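Local structure of 2-oxoadipate dioxygenase/decarboxylase (Pseudomonas putida, 6W1G) at residues P29-L34 with L227-L232; L22-E27 with T289-E294. The protein catalyses the iron(II)-dependent decarboxylation and hydroxylation of 2-oxoadipate to D-2-hydroxyglutarate with molecular oxygen, a step of D-lysine catabolism. All coordinates share one frame; numbering follows the deposited sequence.

Contact 1 (P29-L34 with L227-L232); sequences PLYGTL and LTPRTL
Tyr31 and Leu34, one turn apart at the start of helix 29-48, face Leu227 and Pro229 of strand 226-229; the axes of segments 29-34 and 227-229 run 12° apart in direction, 9.9 Å at closest approach. No hydrogen bond crosses between the two segments; the contact is made by side chains. The Tyr31 ring is carried toward the strand by a chi1 of 168°, which sets CG anti to N, and it crosses Leu227 at a slant. The ring's CE1 comes 3.4 Å from the carbonyl O of Leu227, while its far end meets the leucine side chain, CZ being 3.8 Å from CD2 of Leu227. The phenol OH passes beside this methyl group but spends its polarity on Ser21 OG of the preceding helix, 9-27, so the buried hydroxyl is satisfied. One helical turn later, the CD2 methyl of Leu34 meets the CG-CD side of the Pro229 ring, 3.7 Å from its CG and 3.8 Å from its CD. Leu35 and Val38 of the same helix also touch Pro229, and Ile295 of strand 288-298 adds to its surroundings. The result is a buried helix-on-strand contact at an outermost strand of the five-stranded mixed sheet, in a protein of the glyoxalase clan; the strand includes the iron ligand His226, directly before Leu227.

Contact 2 (L22-E27 with T289-E294); sequences LMYKQE and TARFGE. With NI (nickel (II) ion), chain B.
Arg291 reaches from strand 288-298 to Glu27 and Tyr24 on the last turns of helix 9-27, joining that helix to the two-stranded antiparallel sheet 264-275/288-298. The axes of segments 22-27 and 289-294 come no nearer than 12.0 Å, so long side chains must span the gap. The close-fitting part is centred on the arginine. Its chain bends at chi3 (77°), turning the guanidinium so that NH1 donates to Glu27 OE1 at 2.9 Å in a nearly straight hydrogen bond (169°) that is part of a salt bridge. The oxygen lies close to the guanidinium plane, yet the nitrogen approaches it from above the carboxylate plane. Tyr24 stands almost perpendicular to the guanidinium: its CE1 edge lies over one face, 3.7 Å from Arg291 NH2. Two waters flank the direct bond, one joining Glu27 OE1 to Arg291 NH2, the other Glu27 O to NH1. Further bonds, from NH2 to Ile224 O and from Trp192 N to Glu27 OE2, hold both charged groups in place. Replacing Arg291 by alanine removes the guanidinium, which would probably leave the Glu27 carboxylate without its positive mate and open a gap beside the Tyr24 edge. The looser side lies towards Phe292, whose CB leaves the backbone away from the helix and whose side chain is exposed. Here Tyr24 OH is 3.9 Å from Phe292 O, and a water 2.6 Å from Tyr24 OH donates to Phe292 O at 2.9 Å. Two residues further along the strand, Glu294 enters the metal site with His70 and His226; its OE1, an Fe(2+) ligand in this enzyme, binds the nickel ion found here at 2.1 Å, while OE2 accepts a hydrogen bond of 2.5 Å from a water that also coordinates the metal.

The centres of contacts 1 and 2 lie about 10 Å apart, on the same side of the chain's centre. Their first segments sit on the consecutive helices 9-27 and 29-48; along the chain, 22-27 comes first, then 29-34, 227-232 and finally 289-294, so contact 2 encloses contact 1. The helices meet through the edge-to-face rings of Tyr24 and Tyr31, with Leu227 CB also packed against Tyr24. The strands meet beside the metal site: Thr228 OG1 lies 2.8 Å from Glu294 OE1, a probable hydrogen bond that would help position this ligand. Thus the N-terminal helices pack against two of the three strands that supply metal ligands, here His226 and Glu294; His70 comes from strand 69-75.

Contact 1 (P29-L34 with L227-L232)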
ATOM      1  N   PRO A  29      20.250  -2.332  -6.115  1.00 11.43           N
ATOM      2  CA  PRO A  29      20.185  -3.236  -7.286  1.00 12.56           C
ATOM      3  C   PRO A  29      19.332  -4.470  -7.065  1.00 12.32           C
ATOM      4  O   PRO A  29      18.723  -4.965  -8.026  1.00 13.11           O
ATOM      5  CB  PRO A  29      21.657  -3.599  -7.517  1.00 16.43           C
ATOM      6  CG  PRO A  29      22.417  -2.550  -6.931  1.00 16.78           C
ATOM      7  CD  PRO A  29      21.618  -1.879  -5.838  1.00 12.96           C
ATOM      8  N   LEU A  30      19.256  -4.997  -5.844  1.00 12.41           N
ATOM      9  CA  LEU A  30      18.459  -6.206  -5.609  1.00 12.72           C
ATOM     10  C   LEU A  30      16.979  -5.974  -5.803  1.00 12.82           C
ATOM     11  O   LEU A  30      16.246  -6.944  -6.032  1.00 13.86           O
ATOM     12  CB  LEU A  30      18.811  -6.796  -4.228  1.00 13.97           C
ATOM     13  CG  LEU A  30      20.107  -7.625  -4.178  1.00 17.50           C
ATOM     14  CD1 LEU A  30      20.567  -7.907  -2.754  1.00 19.63           C
ATOM     15  CD2 LEU A  30      20.017  -8.959  -4.951  1.00 18.96           C
ATOM     16  N   TYR A  31      16.515  -4.717  -5.760  1.00 12.94           N
ATOM     17  CA  TYR A  31      15.141  -4.415  -6.149  1.00 12.70           C
ATOM     18  C   TYR A  31      14.916  -4.719  -7.625  1.00 12.39           C
ATOM     19  O   TYR A  31      13.878  -5.255  -8.007  1.00 13.44           O
ATOM     20  CB  TYR A  31      14.812  -2.972  -5.804  1.00 13.41           C
ATOM     21  CG  TYR A  31      13.535  -2.476  -6.401  1.00 12.01           C
ATOM     22  CD1 TYR A  31      12.303  -2.773  -5.840  1.00 12.34           C
ATOM     23  CD2 TYR A  31      13.567  -1.655  -7.507  1.00 11.90           C
ATOM     24  CE1 TYR A  31      11.142  -2.230  -6.374  1.00 12.65           C
ATOM     25  CE2 TYR A  31      12.435  -1.129  -8.053  1.00 12.97           C
ATOM     26  CZ  TYR A  31      11.209  -1.406  -7.483  1.00 12.51           C
ATOM     27  OH  TYR A  31      10.041  -0.910  -8.032  1.00 14.19           O
ATOM     28  N   GLY A  32      15.879  -4.396  -8.486  1.00 13.92           N
ATOM     29  CA  GLY A  32      15.773  -4.813  -9.867  1.00 13.93           C
ATOM     30  C   GLY A  32      15.711  -6.322 -10.039  1.00 14.07           C
ATOM     31  O   GLY A  32      14.940  -6.834 -10.868  1.00 14.90           O
ATOM     32  N   THR A  33      16.533  -7.057  -9.274  1.00 14.44           N
ATOM     33  CA  THR A  33      16.449  -8.514  -9.271  1.00 15.30           C
ATOM     34  C   THR A  33      15.057  -8.972  -8.868  1.00 14.15           C
ATOM     35  O   THR A  33      14.490  -9.869  -9.507  1.00 15.40           O
ATOM     36  CB  THR A  33      17.511  -9.028  -8.313  1.00 16.50           C
ATOM     37  OG1 THR A  33      18.776  -8.482  -8.698  1.00 17.73           O
ATOM     38  CG2 THR A  33      17.559 -10.532  -8.351  1.00 18.38           C
ATOM     39  N   LEU A  34      14.510  -8.388  -7.812  1.00 13.51           N
ATOM     40  CA  LEU A  34      13.154  -8.736  -7.414  1.00 13.04           C
ATOM     41  C   LEU A  34      12.144  -8.484  -8.529  1.00 12.85           C
ATOM     42  O   LEU A  34      11.249  -9.301  -8.779  1.00 13.32           O
ATOM     43  CB  LEU A  34      12.762  -7.948  -6.166  1.00 13.24           C
ATOM     44  CG  LEU A  34      11.339  -8.207  -5.667  1.00 13.96           C
ATOM     45  CD1 LEU A  34      11.161  -9.616  -5.174  1.00 15.78           C
ATOM     46  CD2 LEU A  34      11.008  -7.212  -4.580  1.00 14.58           C
ATOM     47  N   LEU A 227      10.161   0.007  -1.494  1.00 11.57           N
ATOM     48  CA  LEU A 227       9.287   0.098  -2.647  1.00 10.90           C
ATOM     49  C   LEU A 227       8.891  -1.326  -3.000  1.00 11.58           C
ATOM     50  O   LEU A 227       9.772  -2.140  -3.296  1.00 14.00           O
ATOM     51  CB  LEU A 227      10.055   0.728  -3.779  1.00 12.84           C
ATOM     52  CG  LEU A 227       9.380   1.396  -4.860  1.00 14.83           C
ATOM     53  CD1 LEU A 227       8.244   2.201  -4.685  1.00 15.36           C
ATOM     54  CD2 LEU A 227      10.245   1.879  -5.931  1.00 15.05           C
ATOM     55  N   THR A 228       7.596  -1.606  -2.965  1.00 10.81           N
ATOM     56  CA  THR A 228       7.081  -2.981  -2.979  1.00 10.74           C
ATOM     57  C   THR A 228       6.304  -3.225  -4.251  1.00 10.25           C
ATOM     58  O   THR A 228       5.271  -2.562  -4.478  1.00 11.31           O
ATOM     59  CB  THR A 228       6.158  -3.193  -1.776  1.00 11.08           C
ATOM     60  OG1 THR A 228       6.926  -2.906  -0.612  1.00 11.82           O
ATOM     61  CG2 THR A 228       5.625  -4.603  -1.753  1.00 12.02           C
ATOM     62  N   PRO A 229       6.761  -4.165  -5.079  1.00 10.24           N
ATOM     63  CA  PRO A 229       5.979  -4.580  -6.244  1.00 10.69           C
ATOM     64  C   PRO A 229       4.924  -5.588  -5.838  1.00 10.57           C
ATOM     65  O   PRO A 229       4.980  -6.197  -4.771  1.00 11.75           O
ATOM     66  CB  PRO A 229       7.018  -5.223  -7.165  1.00 12.13           C
ATOM     67  CG  PRO A 229       8.013  -5.784  -6.246  1.00 13.64           C
ATOM     68  CD  PRO A 229       8.044  -4.909  -5.002  1.00 11.66           C
ATOM     69  N   ARG A 230       3.960  -5.775  -6.734  1.00 11.02           N
ATOM     70  CA  ARG A 230       2.849  -6.686  -6.538  1.00 10.16           C
ATOM     71  C   ARG A 230       3.060  -7.979  -7.323  1.00 10.55           C
ATOM     72  O   ARG A 230       3.239  -7.961  -8.543  1.00 11.80           O
ATOM     73  CB  ARG A 230       1.530  -6.046  -6.990  1.00 11.08           C
ATOM     74  CG  ARG A 230       0.349  -6.978  -6.862  1.00 11.33           C
ATOM     75  CD  ARG A 230      -0.939  -6.318  -7.333  1.00 10.72           C
ATOM     76  NE  ARG A 230      -2.023  -7.263  -7.313  1.00 11.37           N
ATOM     77  CZ  ARG A 230      -3.252  -7.050  -7.790  1.00 11.51           C
ATOM     78  NH1 ARG A 230      -3.567  -5.886  -8.358  1.00 11.15           N
ATOM     79  NH2 ARG A 230      -4.166  -7.994  -7.709  1.00 15.21           N
ATOM     80  N   THR A 231       3.064  -9.100  -6.601  1.00 10.12           N
ATOM     81  CA  THR A 231       3.066 -10.402  -7.236  1.00 10.82           C
ATOM     82  C   THR A 231       1.703 -11.055  -7.120  1.00 10.67           C
ATOM     83  O   THR A 231       0.970 -10.842  -6.166  1.00 11.18           O
ATOM     84  CB  THR A 231       4.150 -11.321  -6.641  1.00 12.82           C
ATOM     85  OG1 THR A 231       4.204 -12.562  -7.350  1.00 14.85           O
ATOM     86  CG2 THR A 231       3.946 -11.642  -5.189  1.00 14.58           C
ATOM     87  N   LEU A 232       1.421 -11.928  -8.093  1.00 11.23           N
ATOM     88  CA  LEU A 232       0.222 -12.761  -8.041  1.00 11.75           C
ATOM     89  C   LEU A 232       0.391 -14.004  -7.162  1.00 12.13           C
ATOM     90  O   LEU A 232      -0.573 -14.693  -6.905  1.00 13.11           O
ATOM     91  CB  LEU A 232      -0.169 -13.200  -9.455  1.00 11.76           C
ATOM     92  CG  LEU A 232      -0.534 -12.056 -10.389  1.00 10.80           C
ATOM     93  CD1 LEU A 232      -0.871 -12.599 -11.782  1.00 12.04           C
ATOM     94  CD2 LEU A 232      -1.671 -11.205  -9.848  1.00 12.06           C
TER

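Contact 2 (L22-E27 with T289-E294)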
ATOM      1  N   LEU A  22      12.676   3.578 -10.989  1.00 12.75           N
ATOM      2  CA  LEU A  22      13.991   3.632 -11.615  1.00 13.65           C
ATOM      3  C   LEU A  22      15.045   4.169 -10.652  1.00 13.85           C
ATOM      4  O   LEU A  22      16.178   3.680 -10.619  1.00 14.06           O
ATOM      5  CB  LEU A  22      13.910   4.496 -12.869  1.00 15.83           C
ATOM      6  CG  LEU A  22      13.131   3.731 -13.947  1.00 20.77           C
ATOM      7  CD1 LEU A  22      13.258   4.533 -15.217  1.00 25.01           C
ATOM      8  CD2 LEU A  22      13.505   2.267 -14.223  1.00 24.41           C
ATOM      9  N   MET A  23      14.710   5.202  -9.881  1.00 13.15           N
ATOM     10  CA  MET A  23      15.669   5.761  -8.936  0.75 12.93           C
ATOM     11  C   MET A  23      16.044   4.732  -7.879  1.00 12.93           C
ATOM     12  O   MET A  23      17.234   4.534  -7.570  1.00 13.89           O
ATOM     13  CB  MET A  23      15.066   6.994  -8.254  0.75 13.59           C
ATOM     14  CG  MET A  23      15.930   7.559  -7.147  0.75 16.05           C
ATOM     15  SD  MET A  23      15.293   9.051  -6.378  0.75 17.59           S
ATOM     16  CE  MET A  23      14.051   8.334  -5.308  0.75 20.82           C
ATOM     17  N   TYR A  24      15.043   4.059  -7.316  1.00 12.34           N
ATOM     18  CA  TYR A  24      15.277   3.076  -6.276  1.00 12.03           C
ATOM     19  C   TYR A  24      16.102   1.906  -6.806  1.00 11.74           C
ATOM     20  O   TYR A  24      16.975   1.391  -6.106  1.00 13.52           O
ATOM     21  CB  TYR A  24      13.930   2.643  -5.668  1.00 12.61           C
ATOM     22  CG  TYR A  24      14.050   1.730  -4.484  1.00 12.55           C
ATOM     23  CD1 TYR A  24      14.596   2.170  -3.273  1.00 13.44           C
ATOM     24  CD2 TYR A  24      13.634   0.434  -4.565  1.00 13.32           C
ATOM     25  CE1 TYR A  24      14.691   1.330  -2.198  1.00 14.25           C
ATOM     26  CE2 TYR A  24      13.764  -0.424  -3.493  1.00 15.14           C
ATOM     27  CZ  TYR A  24      14.287   0.027  -2.314  1.00 14.19           C
ATOM     28  OH  TYR A  24      14.381  -0.826  -1.260  1.00 16.89           O
ATOM     29  N   LYS A  25      15.832   1.489  -8.033  1.00 12.48           N
ATOM     30  CA  LYS A  25      16.595   0.389  -8.618  1.00 13.05           C
ATOM     31  C   LYS A  25      18.066   0.757  -8.735  1.00 12.77           C
ATOM     32  O   LYS A  25      18.922  -0.088  -8.511  1.00 14.13           O
ATOM     33  CB  LYS A  25      15.990   0.035  -9.961  1.00 14.41           C
ATOM     34  CG  LYS A  25      16.687  -1.136 -10.633  1.00 17.31           C
ATOM     35  CD  LYS A  25      16.017  -1.506 -11.944  1.00 20.06           C
ATOM     36  CE  LYS A  25      16.907  -2.443 -12.747  1.00 29.65           C
ATOM     37  NZ  LYS A  25      16.257  -3.044 -13.948  1.00 37.34           N
ATOM     38  N   GLN A  26      18.380   1.998  -9.079  1.00 12.36           N
ATOM     39  CA  GLN A  26      19.763   2.451  -9.122  1.00 14.10           C
ATOM     40  C   GLN A  26      20.385   2.427  -7.724  1.00 13.54           C
ATOM     41  O   GLN A  26      21.547   2.040  -7.562  1.00 14.94           O
ATOM     42  CB  GLN A  26      19.785   3.838  -9.764  1.00 19.15           C
ATOM     43  CG  GLN A  26      21.125   4.538  -9.661  1.00 27.90           C
ATOM     44  CD  GLN A  26      21.276   5.380  -8.380  1.00 38.02           C
ATOM     45  OE1 GLN A  26      22.263   5.254  -7.652  1.00 40.04           O
ATOM     46  NE2 GLN A  26      20.281   6.245  -8.106  1.00 42.46           N
ATOM     47  N   GLU A  27      19.642   2.834  -6.731  1.00 11.88           N
ATOM     48  CA  GLU A  27      20.141   2.850  -5.361  1.00 12.42           C
ATOM     49  C   GLU A  27      20.297   1.449  -4.787  1.00 12.13           C
ATOM     50  O   GLU A  27      21.206   1.208  -3.980  1.00 12.06           O
ATOM     51  CB  GLU A  27      19.197   3.653  -4.463  1.00 12.66           C
ATOM     52  CG  GLU A  27      19.149   5.143  -4.770  1.00 13.93           C
ATOM     53  CD  GLU A  27      18.260   5.936  -3.818  1.00 15.75           C
ATOM     54  OE1 GLU A  27      17.609   5.333  -2.947  1.00 15.71           O
ATOM     55  OE2 GLU A  27      18.250   7.189  -3.923  1.00 17.72           O
ATOM     56  N   THR A 289      24.075   0.901   7.871  1.00 28.03           N
ATOM     57  CA  THR A 289      22.654   0.734   8.128  1.00 24.15           C
ATOM     58  C   THR A 289      22.014  -0.039   6.987  1.00 20.96           C
ATOM     59  O   THR A 289      22.346   0.152   5.815  1.00 23.03           O
ATOM     60  CB  THR A 289      21.946   2.080   8.289  1.00 26.13           C
ATOM     61  OG1 THR A 289      20.583   1.875   8.688  1.00 31.79           O
ATOM     62  CG2 THR A 289      21.927   2.847   6.984  1.00 25.94           C
ATOM     63  N   ALA A 290      21.065  -0.876   7.324  1.00 19.53           N
ATOM     64  CA  ALA A 290      20.494  -1.775   6.346  1.00 18.16           C
ATOM     65  C   ALA A 290      19.291  -1.140   5.683  1.00 16.39           C
ATOM     66  O   ALA A 290      18.507  -0.434   6.330  1.00 20.12           O
ATOM     67  CB  ALA A 290      20.081  -3.087   7.016  1.00 21.48           C
ATOM     68  N   ARG A 291      19.170  -1.383   4.379  1.00 13.78           N
ATOM     69  CA  ARG A 291      17.960  -1.084   3.625  1.00 13.33           C
ATOM     70  C   ARG A 291      17.247  -2.391   3.383  1.00 13.27           C
ATOM     71  O   ARG A 291      17.881  -3.376   2.956  1.00 14.84           O
ATOM     72  CB  ARG A 291      18.262  -0.413   2.288  1.00 13.66           C
ATOM     73  CG  ARG A 291      19.020   0.898   2.476  1.00 14.34           C
ATOM     74  CD  ARG A 291      19.039   1.728   1.183  1.00 14.43           C
ATOM     75  NE  ARG A 291      17.753   2.374   0.982  1.00 14.07           N
ATOM     76  CZ  ARG A 291      17.522   3.278   0.029  1.00 13.15           C
ATOM     77  NH1 ARG A 291      18.449   3.544  -0.891  1.00 13.11           N
ATOM     78  NH2 ARG A 291      16.313   3.838  -0.044  1.00 14.29           N
ATOM     79  N   PHE A 292      15.964  -2.438   3.706  1.00 13.89           N
ATOM     80  CA  PHE A 292      15.176  -3.646   3.577  1.00 14.63           C
ATOM     81  C   PHE A 292      14.156  -3.504   2.473  1.00 14.39           C
ATOM     82  O   PHE A 292      13.607  -2.435   2.231  1.00 17.89           O
ATOM     83  CB  PHE A 292      14.442  -3.934   4.854  1.00 16.46           C
ATOM     84  CG  PHE A 292      15.343  -4.253   5.999  1.00 20.14           C
ATOM     85  CD1 PHE A 292      15.792  -5.544   6.207  1.00 21.17           C
ATOM     86  CD2 PHE A 292      15.778  -3.256   6.866  1.00 25.19           C
ATOM     87  CE1 PHE A 292      16.647  -5.835   7.272  1.00 23.59           C
ATOM     88  CE2 PHE A 292      16.608  -3.563   7.927  1.00 27.29           C
ATOM     89  CZ  PHE A 292      17.051  -4.840   8.119  1.00 26.61           C
ATOM     90  N   GLY A 293      13.876  -4.609   1.810  1.00 13.66           N
ATOM     91  CA  GLY A 293      12.872  -4.676   0.773  1.00 13.16           C
ATOM     92  C   GLY A 293      11.668  -5.470   1.241  1.00 12.58           C
ATOM     93  O   GLY A 293      11.604  -6.047   2.325  1.00 14.05           O
ATOM     94  N   GLU A 294      10.641  -5.425   0.386  1.00 12.79           N
ATOM     95  CA  GLU A 294       9.358  -6.060   0.667  1.00 12.11           C
ATOM     96  C   GLU A 294       8.735  -6.550  -0.623  1.00 11.75           C
ATOM     97  O   GLU A 294       8.976  -6.008  -1.723  1.00 12.56           O
ATOM     98  CB  GLU A 294       8.448  -5.043   1.363  1.00 13.09           C
ATOM     99  CG  GLU A 294       7.078  -5.540   1.769  1.00 13.24           C
ATOM    100  CD  GLU A 294       6.345  -4.460   2.523  1.00 14.25           C
ATOM    101  OE1 GLU A 294       5.796  -3.530   1.899  1.00 14.31           O
ATOM    102  OE2 GLU A 294       6.340  -4.506   3.771  1.00 18.17           O
TER
HETATM  103 NI    NI B 500       5.165  -1.761   2.766  0.86 13.70          NI
HETATM  104  O   HOH W   1      14.862  -0.100   1.175  1.00 16.27           O
HETATM  105  O   HOH W   2      15.637   6.408  -1.469  1.00 16.06           O
HETATM  106  O   HOH W   3      21.189   2.897  -1.605  1.00 16.82           O
HETATM  107  O   HOH W   4       5.349  -2.512   4.912  1.00 23.51           O
HETATM  108  O   HOH W   5       4.479  -0.063   3.899  1.00 17.90           O
HETATM  109  O   HOH W   6       3.315  -2.393   3.353  1.00 21.27           O